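Local coordinates for gluconate kinase (Lactobacillus acidophilus, PDB 3LL3), which binds ATP and D-xylulose and probably phosphorylates a sugar or sugar acid such as gluconate, at residues D48-F53 against D90-N95; W76-H81 against T173-G178; H81-L86 against Q152-I157; M131-K136 against A177-L182. One frame throughout, in Å; residues are numbered along the deposited sequence.

Contact 1 of 4, residues D48-F53 against D90-N95; sequences DPKLIF and DELLTN
The first turn of helix 49-65 meets the loop 90-95 through Pro-49, whose ring touches Leu-92 through CB and CG and Asn-95 through CD. Ring atom Pro-49 CB lies 4.0 Å from Leu-92 CD1, CG reaches both Leu-92 methyls, and CD sits 3.9 Å from Asn-95 CA. The proline and leucine side chains lie alongside, pointing opposite ways. The same methyl, Leu-92 CD1, also touches the aliphatic part of the next residue, 3.9 Å from Lys-50 CG. In Asn-95 the first torsion (chi1 -74°) sets CG beside the backbone N, and OD1 comes to 3.8 Å from Asp-48 CA without a hydrogen bond, while ND2 is bonded to Glu-46 OE1. An alanine in place of Pro-49 would probably open a gap beside both methyls of Leu-92 and in front of Asn-95 CA, since CG and CD would be gone and CB alone would remain against Leu-92. Outside the two segments, Ile-84 of strand 84-86 touches both Pro-49 and Leu-92, and Tyr-160 of helix 157-166 also packs on Pro-49. Asp-48 OD1 accepts from Lys-50 N at 2.8 Å, met from above the carboxylate plane with an N-H...O angle of 137°. An aspartate N-cap followed by a proline in the first turn is a classic helix start.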
loop_
_atom_site.group_PDB
_atom_site.type_symbol
_atom_site.label_atom_id
_atom_site.label_comp_id
_atom_site.label_asym_id
_atom_site.label_seq_id
_atom_site.Cartn_x
_atom_site.Cartn_y
_atom_site.Cartn_z
ATOM N N ASP A 48 -7.395 -37.573 -6.872
ATOM C CA ASP A 48 -7.829 -38.966 -6.969
ATOM C C ASP A 48 -6.762 -39.909 -6.402
ATOM O O ASP A 48 -5.667 -40.027 -6.961
ATOM C CB ASP A 48 -8.139 -39.309 -8.431
ATOM C CG ASP A 48 -8.724 -40.712 -8.608
ATOM O OD1 ASP A 48 -8.607 -41.554 -7.690
ATOM O OD2 ASP A 48 -9.296 -40.973 -9.687
ATOM N N PRO A 49 -7.076 -40.571 -5.275
ATOM C CA PRO A 49 -6.125 -41.477 -4.626
ATOM C C PRO A 49 -5.651 -42.579 -5.573
ATOM O O PRO A 49 -4.494 -42.977 -5.473
ATOM C CB PRO A 49 -6.936 -42.059 -3.466
ATOM C CG PRO A 49 -7.927 -41.024 -3.165
ATOM C CD PRO A 49 -8.318 -40.445 -4.496
ATOM N N LYS A 50 -6.516 -43.043 -6.475
ATOM C CA LYS A 50 -6.128 -44.053 -7.471
ATOM C C LYS A 50 -5.024 -43.558 -8.428
ATOM O O LYS A 50 -4.075 -44.293 -8.727
ATOM C CB LYS A 50 -7.349 -44.532 -8.265
ATOM C CG LYS A 50 -8.310 -45.377 -7.460
ATOM C CD LYS A 50 -9.599 -45.644 -8.220
ATOM C CE LYS A 50 -10.313 -46.856 -7.658
ATOM N NZ LYS A 50 -9.448 -48.070 -7.737
ATOM N N LEU A 51 -5.159 -42.321 -8.905
ATOM C CA LEU A 51 -4.128 -41.685 -9.730
ATOM C C LEU A 51 -2.812 -41.538 -8.982
ATOM O O LEU A 51 -1.739 -41.815 -9.525
ATOM C CB LEU A 51 -4.590 -40.310 -10.219
ATOM C CG LEU A 51 -5.443 -40.314 -11.483
ATOM C CD1 LEU A 51 -6.461 -41.447 -11.428
ATOM C CD2 LEU A 51 -6.133 -38.977 -11.686
ATOM N N ILE A 52 -2.892 -41.091 -7.735
ATOM C CA ILE A 52 -1.693 -40.927 -6.934
ATOM C C ILE A 52 -1.002 -42.270 -6.762
ATOM O O ILE A 52 0.221 -42.376 -6.943
ATOM C CB ILE A 52 -2.000 -40.310 -5.558
ATOM C CG1 ILE A 52 -2.474 -38.866 -5.732
ATOM C CG2 ILE A 52 -0.777 -40.384 -4.665
ATOM C CD1 ILE A 52 -2.747 -38.129 -4.428
ATOM N N PHE A 53 -1.780 -43.301 -6.436
ATOM C CA PHE A 53 -1.205 -44.624 -6.251
ATOM C C PHE A 53 -0.608 -45.183 -7.547
ATOM O O PHE A 53 0.425 -45.836 -7.515
ATOM C CB PHE A 53 -2.214 -45.611 -5.665
ATOM C CG PHE A 53 -1.650 -46.985 -5.475
ATOM C CD1 PHE A 53 -2.002 -48.018 -6.324
ATOM C CD2 PHE A 53 -0.732 -47.236 -4.470
ATOM C CE1 PHE A 53 -1.460 -49.283 -6.160
ATOM C CE2 PHE A 53 -0.188 -48.491 -4.302
ATOM C CZ PHE A 53 -0.555 -49.518 -5.142
ATOM N N ASP A 90 -13.813 -51.495 2.042
ATOM C CA ASP A 90 -12.520 -50.816 1.876
ATOM C C ASP A 90 -12.422 -49.999 0.584
ATOM O O ASP A 90 -11.325 -49.655 0.144
ATOM C CB ASP A 90 -11.363 -51.818 1.937
ATOM C CG ASP A 90 -11.136 -52.368 3.331
ATOM O OD1 ASP A 90 -11.495 -51.676 4.303
ATOM O OD2 ASP A 90 -10.577 -53.481 3.459
ATOM N N GLU A 91 -13.563 -49.678 -0.012
ATOM C CA GLU A 91 -13.575 -48.934 -1.267
ATOM C C GLU A 91 -13.602 -47.425 -1.021
ATOM O O GLU A 91 -14.129 -46.961 -0.014
ATOM C CB GLU A 91 -14.772 -49.363 -2.122
ATOM C CG GLU A 91 -16.108 -48.688 -1.769
ATOM C CD GLU A 91 -16.786 -49.267 -0.522
ATOM O OE1 GLU A 91 -17.815 -48.695 -0.095
ATOM O OE2 GLU A 91 -16.309 -50.290 0.026
ATOM N N LEU A 92 -13.032 -46.658 -1.939
ATOM C CA LEU A 92 -13.040 -45.207 -1.806
ATOM C C LEU A 92 -14.455 -44.668 -1.793
ATOM O O LEU A 92 -15.245 -44.998 -2.676
ATOM C CB LEU A 92 -12.281 -44.562 -2.955
ATOM C CG LEU A 92 -10.778 -44.787 -2.894
ATOM C CD1 LEU A 92 -10.126 -44.334 -4.200
ATOM C CD2 LEU A 92 -10.216 -44.048 -1.689
ATOM N N LEU A 93 -14.756 -43.839 -0.794
ATOM C CA LEU A 93 -16.037 -43.149 -0.684
ATOM C C LEU A 93 -15.889 -41.689 -1.102
ATOM O O LEU A 93 -16.878 -41.019 -1.427
ATOM C CB LEU A 93 -16.547 -43.193 0.761
ATOM C CG LEU A 93 -17.136 -44.502 1.288
ATOM C CD1 LEU A 93 -17.447 -44.421 2.784
ATOM C CD2 LEU A 93 -18.385 -44.861 0.503
ATOM N N THR A 94 -14.650 -41.195 -1.059
ATOM C CA THR A 94 -14.345 -39.801 -1.369
ATOM C C THR A 94 -13.014 -39.761 -2.107
ATOM O O THR A 94 -12.274 -40.742 -2.123
ATOM C CB THR A 94 -14.129 -38.959 -0.089
ATOM O OG1 THR A 94 -12.940 -39.406 0.564
ATOM C CG2 THR A 94 -15.291 -39.086 0.890
ATOM N N ASN A 95 -12.709 -38.625 -2.715
ATOM C CA ASN A 95 -11.343 -38.362 -3.164
ATOM C C ASN A 95 -10.477 -37.981 -1.971
ATOM O O ASN A 95 -10.947 -37.945 -0.832
ATOM C CB ASN A 95 -11.322 -37.224 -4.182
ATOM C CG ASN A 95 -11.855 -37.642 -5.534
ATOM O OD1 ASN A 95 -11.545 -38.720 -6.030
ATOM N ND2 ASN A 95 -12.655 -36.779 -6.144
#

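Contact 2 of 4, residues W76-H81 against T173-G178; sequences WSSQMH and TTMAAG. With XUL (D-xylulose), chain E.
Met-80, a selenomethionine, runs between bound D-xylulose and segment 173-178, where it meets Thr-174 and Gly-178. Its CB lies over the centre of the His-81 ring, 3.5 Å above the plane, and also touches the sugar at C5. CG is 3.7 Å from C5 of the xylulose, and SE passes its C1. A bend at the last torsion (chi3 76°) then turns CE from the ligand to the protein, 3.4 Å from Thr-174 O and 3.7 Å from Gly-178 CA. A side chain on Gly-178 would collide with this methyl. Gly-178 O lies in the plane of the His-81 ring and accepts from ND1 on a lone pair, in a bond 2.8 Å long and nearly straight at 169°, which helps fix the ring's rotation. Xylulose O5 accepts from Met-80 N, and a water links His-81 N to Met-175 O. Selenomethionine Met-175 sends CE to 3.6 Å from Ser-78 CB. This wall of the sugar pocket forms where strand 70-78, lying between strands 4-11 and 232-238, runs out; Ser-238 and Asp-239 adjoin Met-80, while helix 157-166 covers Ser-78 and Met-175.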
loop_
_atom_site.group_PDB
_atom_site.type_symbol
_atom_site.label_atom_id
_atom_site.label_comp_id
_atom_site.label_asym_id
_atom_site.label_seq_id
_atom_site.Cartn_x
_atom_site.Cartn_y
_atom_site.Cartn_z
ATOM N N TRP A 76 8.692 -43.102 3.246
ATOM C CA TRP A 76 7.653 -42.184 2.786
ATOM C C TRP A 76 7.675 -40.836 3.483
ATOM O O TRP A 76 7.773 -40.762 4.707
ATOM C CB TRP A 76 6.272 -42.844 2.936
ATOM C CG TRP A 76 6.198 -44.138 2.215
ATOM C CD1 TRP A 76 6.546 -45.368 2.698
ATOM C CD2 TRP A 76 5.773 -44.341 0.864
ATOM N NE1 TRP A 76 6.361 -46.328 1.725
ATOM C CE2 TRP A 76 5.878 -45.719 0.594
ATOM C CE3 TRP A 76 5.299 -43.489 -0.142
ATOM C CZ2 TRP A 76 5.538 -46.263 -0.641
ATOM C CZ3 TRP A 76 4.963 -44.030 -1.367
ATOM C CH2 TRP A 76 5.092 -45.407 -1.607
ATOM N N SER A 77 7.623 -39.778 2.675
ATOM C CA SER A 77 7.351 -38.426 3.131
ATOM C C SER A 77 6.050 -38.023 2.435
ATOM O O SER A 77 5.826 -38.387 1.277
ATOM C CB SER A 77 8.486 -37.488 2.732
ATOM O OG SER A 77 8.153 -36.147 3.033
ATOM N N SER A 78 5.164 -37.330 3.140
ATOM C CA SER A 78 3.833 -37.086 2.590
ATOM C C SER A 78 3.250 -35.726 2.982
ATOM O O SER A 78 3.476 -35.253 4.095
ATOM C CB SER A 78 2.883 -38.208 3.039
ATOM O OG SER A 78 1.548 -37.943 2.647
ATOM N N GLN A 79 2.498 -35.123 2.061
ATOM C CA GLN A 79 1.662 -33.977 2.368
ATOM C C GLN A 79 0.836 -34.285 3.618
ATOM O O GLN A 79 0.583 -35.443 3.927
ATOM C CB GLN A 79 0.704 -33.710 1.211
ATOM C CG GLN A 79 -0.287 -34.840 1.007
ATOM C CD GLN A 79 -1.097 -34.704 -0.271
ATOM O OE1 GLN A 79 -0.697 -35.179 -1.337
ATOM N NE2 GLN A 79 -2.266 -34.093 -0.157
HETATM N N MSE A 80 0.429 -33.240 4.322
HETATM C CA MSE A 80 -0.312 -33.371 5.569
HETATM C C MSE A 80 -1.770 -32.974 5.412
HETATM O O MSE A 80 -2.134 -32.333 4.433
HETATM C CB MSE A 80 0.315 -32.498 6.644
HETATM C CG MSE A 80 1.750 -32.845 6.936
HETATM SE SE MSE A 80 2.471 -31.792 8.428
HETATM C CE MSE A 80 1.586 -32.778 9.906
ATOM N N HIS A 81 -2.590 -33.392 6.373
ATOM C CA HIS A 81 -3.948 -32.891 6.530
ATOM C C HIS A 81 -4.938 -33.457 5.509
ATOM O O HIS A 81 -6.088 -33.029 5.470
ATOM C CB HIS A 81 -3.979 -31.351 6.473
ATOM C CG HIS A 81 -2.911 -30.681 7.287
ATOM N ND1 HIS A 81 -2.727 -30.925 8.633
ATOM C CD2 HIS A 81 -1.982 -29.756 6.947
ATOM C CE1 HIS A 81 -1.717 -30.199 9.078
ATOM N NE2 HIS A 81 -1.250 -29.476 8.077
ATOM N N THR A 173 2.986 -41.123 14.103
ATOM C CA THR A 173 2.699 -40.037 15.019
ATOM C C THR A 173 2.687 -38.652 14.332
ATOM O O THR A 173 1.818 -37.854 14.612
ATOM C CB THR A 173 3.731 -40.006 16.155
ATOM O OG1 THR A 173 3.783 -41.289 16.802
ATOM C CG2 THR A 173 3.383 -38.939 17.156
ATOM N N THR A 174 3.655 -38.361 13.454
ATOM C CA THR A 174 3.746 -37.001 12.884
ATOM C C THR A 174 2.579 -36.729 11.946
ATOM O O THR A 174 2.178 -35.581 11.743
ATOM C CB THR A 174 5.069 -36.751 12.093
ATOM O OG1 THR A 174 4.969 -37.362 10.804
ATOM C CG2 THR A 174 6.272 -37.303 12.829
HETATM N N MSE A 175 2.031 -37.791 11.366
HETATM C CA MSE A 175 0.900 -37.640 10.459
HETATM C C MSE A 175 -0.420 -37.545 11.249
HETATM O O MSE A 175 -1.315 -36.796 10.879
HETATM C CB MSE A 175 0.864 -38.788 9.449
HETATM C CG MSE A 175 -0.137 -38.588 8.342
HETATM SE SE MSE A 175 0.221 -37.067 7.162
HETATM C CE MSE A 175 1.950 -37.661 6.432
ATOM N N ALA A 176 -0.526 -38.305 12.334
ATOM C CA ALA A 176 -1.663 -38.188 13.241
ATOM C C ALA A 176 -1.679 -36.758 13.807
ATOM O O ALA A 176 -2.745 -36.187 14.068
ATOM C CB ALA A 176 -1.553 -39.213 14.360
ATOM N N ALA A 177 -0.478 -36.183 13.955
ATOM C CA ALA A 177 -0.323 -34.829 14.460
ATOM C C ALA A 177 -0.968 -33.783 13.549
ATOM O O ALA A 177 -1.297 -32.697 14.011
ATOM C CB ALA A 177 1.169 -34.498 14.723
ATOM N N GLY A 178 -1.172 -34.117 12.271
ATOM C CA GLY A 178 -1.828 -33.197 11.343
ATOM C C GLY A 178 -3.349 -33.347 11.206
ATOM O O GLY A 178 -3.967 -32.675 10.364
HETATM C C1 XUL E . 2.665 -28.314 7.321
HETATM C C2 XUL E . 1.273 -27.733 7.016
HETATM C C3 XUL E . 0.758 -27.660 5.552
HETATM C C4 XUL E . 1.551 -28.486 4.520
HETATM C C5 XUL E . 1.347 -30.007 4.653
HETATM O O1 XUL E . 3.502 -27.306 7.835
HETATM O O2 XUL E . 0.608 -27.291 7.923
HETATM O O3 XUL E . 0.805 -26.326 5.110
HETATM O O4 XUL E . 1.124 -28.081 3.240
HETATM O O5 XUL E . 1.618 -30.666 3.440
HETATM O O HOH W 1 -2.335 -35.225 8.626
#

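Contact 3 of 4, residues H81-L86 against Q152-I157; sequences HSLIGL and QKWIGI. With XUL (D-xylulose), chain E.
Leu-86 O is gripped by two successive backbone N-H groups, Gln-152 N at 2.9 Å and, more weakly, Lys-153 N at 3.3 Å, which makes a classic beta bulge at the end of a two-stranded antiparallel sheet. The strands 84-86 and 153-155 run at 155° to each other, and the hydrogen-bonded pairs are Leu-86 with Lys-153 and Ile-84 with Ile-155. Ile-155 takes the crowded position for CG1, between the backbone N and the carbonyl carbon (chi1 63°), bringing that atom to 3.8 Å from Ile-84 CB. The side chains of Ile-155 and Leu-86 cross at about a right angle, with Ile-155 CD1 3.7 Å from Leu-86 CD1. On the other face Trp-154 brings CZ3 to 3.5 Å from Gly-85 CA, where a beta carbon would clash. Leu-83 CD1 packs 3.7 Å from Trp-154 CE3, and helix 133-143 covers both residues through Leu-137. At the far end His-81 reaches the sugar pocket, its NE2 donating to O2 of D-xylulose at 2.9 Å. An alanine here would probably leave xylulose O2 without this donor and Gly-178 O without its imidazole partner. Where strand 153-155 gives way to helix 157-166, Ser-82 OG accepts from Ile-157 N at 2.9 Å in a bond of 168°.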
loop_
_atom_site.group_PDB
_atom_site.type_symbol
_atom_site.label_atom_id
_atom_site.label_comp_id
_atom_site.label_asym_id
_atom_site.label_seq_id
_atom_site.Cartn_x
_atom_site.Cartn_y
_atom_site.Cartn_z
ATOM N N HIS A 81 -2.590 -33.392 6.373
ATOM C CA HIS A 81 -3.948 -32.891 6.530
ATOM C C HIS A 81 -4.938 -33.457 5.509
ATOM O O HIS A 81 -6.088 -33.029 5.470
ATOM C CB HIS A 81 -3.979 -31.351 6.473
ATOM C CG HIS A 81 -2.911 -30.681 7.287
ATOM N ND1 HIS A 81 -2.727 -30.925 8.633
ATOM C CD2 HIS A 81 -1.982 -29.756 6.947
ATOM C CE1 HIS A 81 -1.717 -30.199 9.078
ATOM N NE2 HIS A 81 -1.250 -29.476 8.077
ATOM N N SER A 82 -4.510 -34.404 4.684
ATOM C CA SER A 82 -5.417 -34.963 3.688
ATOM C C SER A 82 -6.400 -35.927 4.361
ATOM O O SER A 82 -6.104 -36.506 5.401
ATOM C CB SER A 82 -4.666 -35.673 2.558
ATOM O OG SER A 82 -4.148 -36.936 2.974
ATOM N N LEU A 83 -7.567 -36.088 3.753
ATOM C CA LEU A 83 -8.625 -36.888 4.339
ATOM C C LEU A 83 -9.320 -37.702 3.260
ATOM O O LEU A 83 -9.734 -37.168 2.234
ATOM C CB LEU A 83 -9.634 -35.984 5.044
ATOM C CG LEU A 83 -10.795 -36.727 5.707
ATOM C CD1 LEU A 83 -10.237 -37.723 6.721
ATOM C CD2 LEU A 83 -11.757 -35.748 6.368
ATOM N N ILE A 84 -9.436 -39.000 3.510
ATOM C CA ILE A 84 -10.052 -39.934 2.575
ATOM C C ILE A 84 -10.947 -40.889 3.344
ATOM O O ILE A 84 -10.518 -41.435 4.365
ATOM C CB ILE A 84 -8.994 -40.830 1.918
ATOM C CG1 ILE A 84 -7.968 -40.001 1.142
ATOM C CG2 ILE A 84 -9.656 -41.900 1.039
ATOM C CD1 ILE A 84 -6.778 -40.818 0.689
ATOM N N GLY A 85 -12.161 -41.122 2.839
ATOM C CA GLY A 85 -13.075 -42.075 3.459
ATOM C C GLY A 85 -13.167 -43.414 2.726
ATOM O O GLY A 85 -13.318 -43.456 1.505
ATOM N N LEU A 86 -13.072 -44.508 3.475
ATOM C CA LEU A 86 -13.275 -45.845 2.928
ATOM C C LEU A 86 -14.579 -46.450 3.460
ATOM O O LEU A 86 -14.901 -46.275 4.628
ATOM C CB LEU A 86 -12.114 -46.763 3.323
ATOM C CG LEU A 86 -10.701 -46.364 2.880
ATOM C CD1 LEU A 86 -9.732 -47.438 3.310
ATOM C CD2 LEU A 86 -10.646 -46.138 1.377
ATOM N N GLN A 152 -16.251 -46.277 7.139
ATOM C CA GLN A 152 -15.754 -47.148 8.200
ATOM C C GLN A 152 -14.296 -46.829 8.551
ATOM O O GLN A 152 -13.783 -47.264 9.588
ATOM C CB GLN A 152 -15.867 -48.617 7.780
ATOM C CG GLN A 152 -17.322 -49.079 7.569
ATOM C CD GLN A 152 -18.175 -48.868 8.803
ATOM O OE1 GLN A 152 -17.847 -49.359 9.888
ATOM N NE2 GLN A 152 -19.270 -48.124 8.650
ATOM N N LYS A 153 -13.632 -46.088 7.670
ATOM C CA LYS A 153 -12.249 -45.660 7.907
ATOM C C LYS A 153 -12.050 -44.245 7.398
ATOM O O LYS A 153 -12.515 -43.896 6.311
ATOM C CB LYS A 153 -11.246 -46.591 7.216
ATOM C CG LYS A 153 -11.188 -48.006 7.816
ATOM C CD LYS A 153 -10.608 -47.953 9.217
ATOM C CE LYS A 153 -10.133 -49.317 9.695
ATOM N NZ LYS A 153 -11.253 -50.177 10.082
ATOM N N TRP A 154 -11.369 -43.428 8.194
ATOM C CA TRP A 154 -10.985 -42.096 7.769
ATOM C C TRP A 154 -9.469 -42.026 7.811
ATOM O O TRP A 154 -8.861 -42.210 8.864
ATOM C CB TRP A 154 -11.595 -41.051 8.699
ATOM C CG TRP A 154 -13.062 -40.907 8.516
ATOM C CD1 TRP A 154 -14.051 -41.300 9.383
ATOM C CD2 TRP A 154 -13.719 -40.352 7.378
ATOM N NE1 TRP A 154 -15.280 -40.997 8.855
ATOM C CE2 TRP A 154 -15.106 -40.412 7.627
ATOM C CE3 TRP A 154 -13.269 -39.795 6.177
ATOM C CZ2 TRP A 154 -16.046 -39.940 6.720
ATOM C CZ3 TRP A 154 -14.200 -39.320 5.273
ATOM C CH2 TRP A 154 -15.581 -39.405 5.550
ATOM N N ILE A 155 -8.855 -41.795 6.655
ATOM C CA ILE A 155 -7.407 -41.914 6.549
ATOM C C ILE A 155 -6.832 -40.790 5.714
ATOM O O ILE A 155 -7.569 -39.978 5.165
ATOM C CB ILE A 155 -7.003 -43.251 5.885
ATOM C CG1 ILE A 155 -7.529 -43.304 4.452
ATOM C CG2 ILE A 155 -7.521 -44.455 6.700
ATOM C CD1 ILE A 155 -7.324 -44.678 3.771
ATOM N N GLY A 156 -5.505 -40.762 5.607
ATOM C CA GLY A 156 -4.841 -39.812 4.732
ATOM C C GLY A 156 -4.211 -40.547 3.570
ATOM O O GLY A 156 -4.172 -41.780 3.556
ATOM N N ILE A 157 -3.702 -39.799 2.599
ATOM C CA ILE A 157 -3.118 -40.395 1.399
ATOM C C ILE A 157 -1.923 -41.306 1.699
ATOM O O ILE A 157 -1.712 -42.306 1.004
ATOM C CB ILE A 157 -2.682 -39.311 0.389
ATOM C CG1 ILE A 157 -2.217 -39.966 -0.912
ATOM C CG2 ILE A 157 -1.560 -38.452 0.982
ATOM C CD1 ILE A 157 -3.347 -40.581 -1.721
HETATM C C1 XUL E . 2.665 -28.314 7.321
HETATM C C2 XUL E . 1.273 -27.733 7.016
HETATM C C3 XUL E . 0.758 -27.660 5.552
HETATM C C4 XUL E . 1.551 -28.486 4.520
HETATM C C5 XUL E . 1.347 -30.007 4.653
HETATM O O1 XUL E . 3.502 -27.306 7.835
HETATM O O2 XUL E . 0.608 -27.291 7.923
HETATM O O3 XUL E . 0.805 -26.326 5.110
HETATM O O4 XUL E . 1.124 -28.081 3.240
HETATM O O5 XUL E . 1.618 -30.666 3.440
#

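Contact 4 of 4, residues M131-K136 against A177-L182; sequences MAPIYK and AGTGIL
The N terminus of helix 133-143 is covered by the loop 178-181, and Pro-133, Ile-134, Thr-179 and Gly-180 carry the contact. Thr-179 O takes the first-turn N-H of Ile-134 at 2.9 Å, with the donor lying nearly along the C=O axis. Pro-133, which has no N-H to give, rests its ring on the same loop: CB is 3.5 Å from Thr-179 O and CD is 3.3 Å from Gly-178 O. Gly-178 O also accepts from ND1 of the pocket residue His-81. The loop is shaped by an ST turn: Thr-179 OG1, placed between the backbone N and the carbonyl carbon (chi1 62°), accepts from Ile-181 N at 3.0 Å, and it is bonded to Ala-176 O as well. Gly-180 follows at backbone angles where a beta carbon would press on the preceding carbonyl O, and it would also clash with Ile-134 CG2. Ile-134 CD1 lies 3.5 Å from Gly-180 O, and Ile-134 CB 3.9 Å from Ile-181 CG1. One helical turn below the cap, Lys-136 runs its extended chain to Met-131, where NZ donates to Met-131 O at 2.9 Å from above the carbonyl plane. Ile-97 O, Thr-98 O and His-81 O are further acceptors of the same NZ.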
loop_
_atom_site.group_PDB
_atom_site.type_symbol
_atom_site.label_atom_id
_atom_site.label_comp_id
_atom_site.label_asym_id
_atom_site.label_seq_id
_atom_site.Cartn_x
_atom_site.Cartn_y
_atom_site.Cartn_z
HETATM N N MSE A 131 -7.962 -26.548 7.092
HETATM C CA MSE A 131 -7.092 -27.563 6.508
HETATM C C MSE A 131 -7.136 -28.902 7.270
HETATM O O MSE A 131 -6.895 -29.965 6.685
HETATM C CB MSE A 131 -5.651 -27.053 6.468
HETATM C CG MSE A 131 -5.020 -26.870 7.847
HETATM SE SE MSE A 131 -3.273 -25.889 7.773
HETATM C CE MSE A 131 -2.827 -25.789 9.666
ATOM N N ALA A 132 -7.433 -28.838 8.565
ATOM C CA ALA A 132 -7.436 -30.015 9.440
ATOM C C ALA A 132 -8.587 -30.982 9.170
ATOM O O ALA A 132 -9.748 -30.566 9.034
ATOM C CB ALA A 132 -7.464 -29.592 10.909
ATOM N N PRO A 133 -8.260 -32.282 9.094
ATOM C CA PRO A 133 -9.213 -33.394 9.080
ATOM C C PRO A 133 -10.358 -33.250 10.099
ATOM O O PRO A 133 -11.506 -33.479 9.747
ATOM C CB PRO A 133 -8.325 -34.596 9.407
ATOM C CG PRO A 133 -7.051 -34.261 8.702
ATOM C CD PRO A 133 -6.883 -32.753 8.871
ATOM N N ILE A 134 -10.078 -32.850 11.332
ATOM C CA ILE A 134 -11.179 -32.741 12.283
ATOM C C ILE A 134 -12.303 -31.793 11.805
ATOM O O ILE A 134 -13.485 -32.100 11.965
ATOM C CB ILE A 134 -10.698 -32.357 13.689
ATOM C CG1 ILE A 134 -11.887 -32.300 14.655
ATOM C CG2 ILE A 134 -9.937 -31.054 13.661
ATOM C CD1 ILE A 134 -11.485 -32.073 16.091
ATOM N N TYR A 135 -11.939 -30.663 11.202
ATOM C CA TYR A 135 -12.940 -29.703 10.717
ATOM C C TYR A 135 -13.632 -30.206 9.460
ATOM O O TYR A 135 -14.828 -29.970 9.250
ATOM C CB TYR A 135 -12.299 -28.335 10.458
ATOM C CG TYR A 135 -11.802 -27.684 11.715
ATOM C CD1 TYR A 135 -12.693 -27.323 12.711
ATOM C CD2 TYR A 135 -10.449 -27.434 11.911
ATOM C CE1 TYR A 135 -12.265 -26.723 13.878
ATOM C CE2 TYR A 135 -10.002 -26.836 13.079
ATOM C CZ TYR A 135 -10.928 -26.483 14.063
ATOM O OH TYR A 135 -10.528 -25.898 15.235
ATOM N N LYS A 136 -12.885 -30.914 8.631
ATOM C CA LYS A 136 -13.462 -31.518 7.439
ATOM C C LYS A 136 -14.464 -32.617 7.800
ATOM O O LYS A 136 -15.477 -32.774 7.121
ATOM C CB LYS A 136 -12.362 -32.085 6.540
ATOM C CG LYS A 136 -11.447 -30.996 5.958
ATOM C CD LYS A 136 -10.303 -31.597 5.154
ATOM C CE LYS A 136 -9.342 -30.521 4.640
ATOM N NZ LYS A 136 -8.028 -31.158 4.317
ATOM N N ALA A 177 -0.478 -36.183 13.955
ATOM C CA ALA A 177 -0.323 -34.829 14.460
ATOM C C ALA A 177 -0.968 -33.783 13.549
ATOM O O ALA A 177 -1.297 -32.697 14.011
ATOM C CB ALA A 177 1.169 -34.498 14.723
ATOM N N GLY A 178 -1.172 -34.117 12.271
ATOM C CA GLY A 178 -1.828 -33.197 11.343
ATOM C C GLY A 178 -3.349 -33.347 11.206
ATOM O O GLY A 178 -3.967 -32.675 10.364
ATOM N N THR A 179 -3.962 -34.218 12.013
ATOM C CA THR A 179 -5.421 -34.433 11.930
ATOM C C THR A 179 -6.228 -33.424 12.746
ATOM O O THR A 179 -7.347 -33.087 12.375
ATOM C CB THR A 179 -5.868 -35.849 12.403
ATOM O OG1 THR A 179 -5.519 -36.032 13.777
ATOM C CG2 THR A 179 -5.225 -36.948 11.571
ATOM N N GLY A 180 -5.659 -32.958 13.858
ATOM C CA GLY A 180 -6.380 -32.109 14.792
ATOM C C GLY A 180 -7.172 -32.969 15.773
ATOM O O GLY A 180 -8.058 -32.481 16.463
ATOM N N ILE A 181 -6.843 -34.255 15.832
ATOM C CA ILE A 181 -7.557 -35.197 16.701
ATOM C C ILE A 181 -6.587 -35.836 17.692
ATOM O O ILE A 181 -7.008 -36.444 18.671
ATOM C CB ILE A 181 -8.254 -36.301 15.884
ATOM C CG1 ILE A 181 -9.035 -35.689 14.725
ATOM C CG2 ILE A 181 -9.198 -37.141 16.767
ATOM C CD1 ILE A 181 -9.583 -36.736 13.753
ATOM N N LEU A 182 -5.285 -35.676 17.450
ATOM C CA LEU A 182 -4.271 -36.301 18.301
ATOM C C LEU A 182 -4.015 -35.460 19.545
ATOM O O LEU A 182 -3.608 -34.304 19.446
ATOM C CB LEU A 182 -2.965 -36.477 17.532
ATOM C CG LEU A 182 -1.849 -37.234 18.264
ATOM C CD1 LEU A 182 -2.146 -38.722 18.289
ATOM C CD2 LEU A 182 -0.453 -36.963 17.651
#

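In the fold
Following the chain from the N terminus, contact 1 closes the first loop, from the start of helix 49-65 to the segment before strand 96-97. Within that span contact 2 opens at the end of strand 70-78 and contact 3 directly after it, so both cross contact 1. Contact 3 closes at 152-157, before contact 2 closes at 173-178, and thus lies wholly within it; the two share His-81. Contact 4 opens at 131-136, after contact 1 has closed, crosses contact 3 and ends on the stretch that contact 2 uses. Contact 1 ties helix 49-65 to the loop after strand 84-86, contact 4 brings in helix 133-143, and contacts 2 and 3 reach the xylulose pocket.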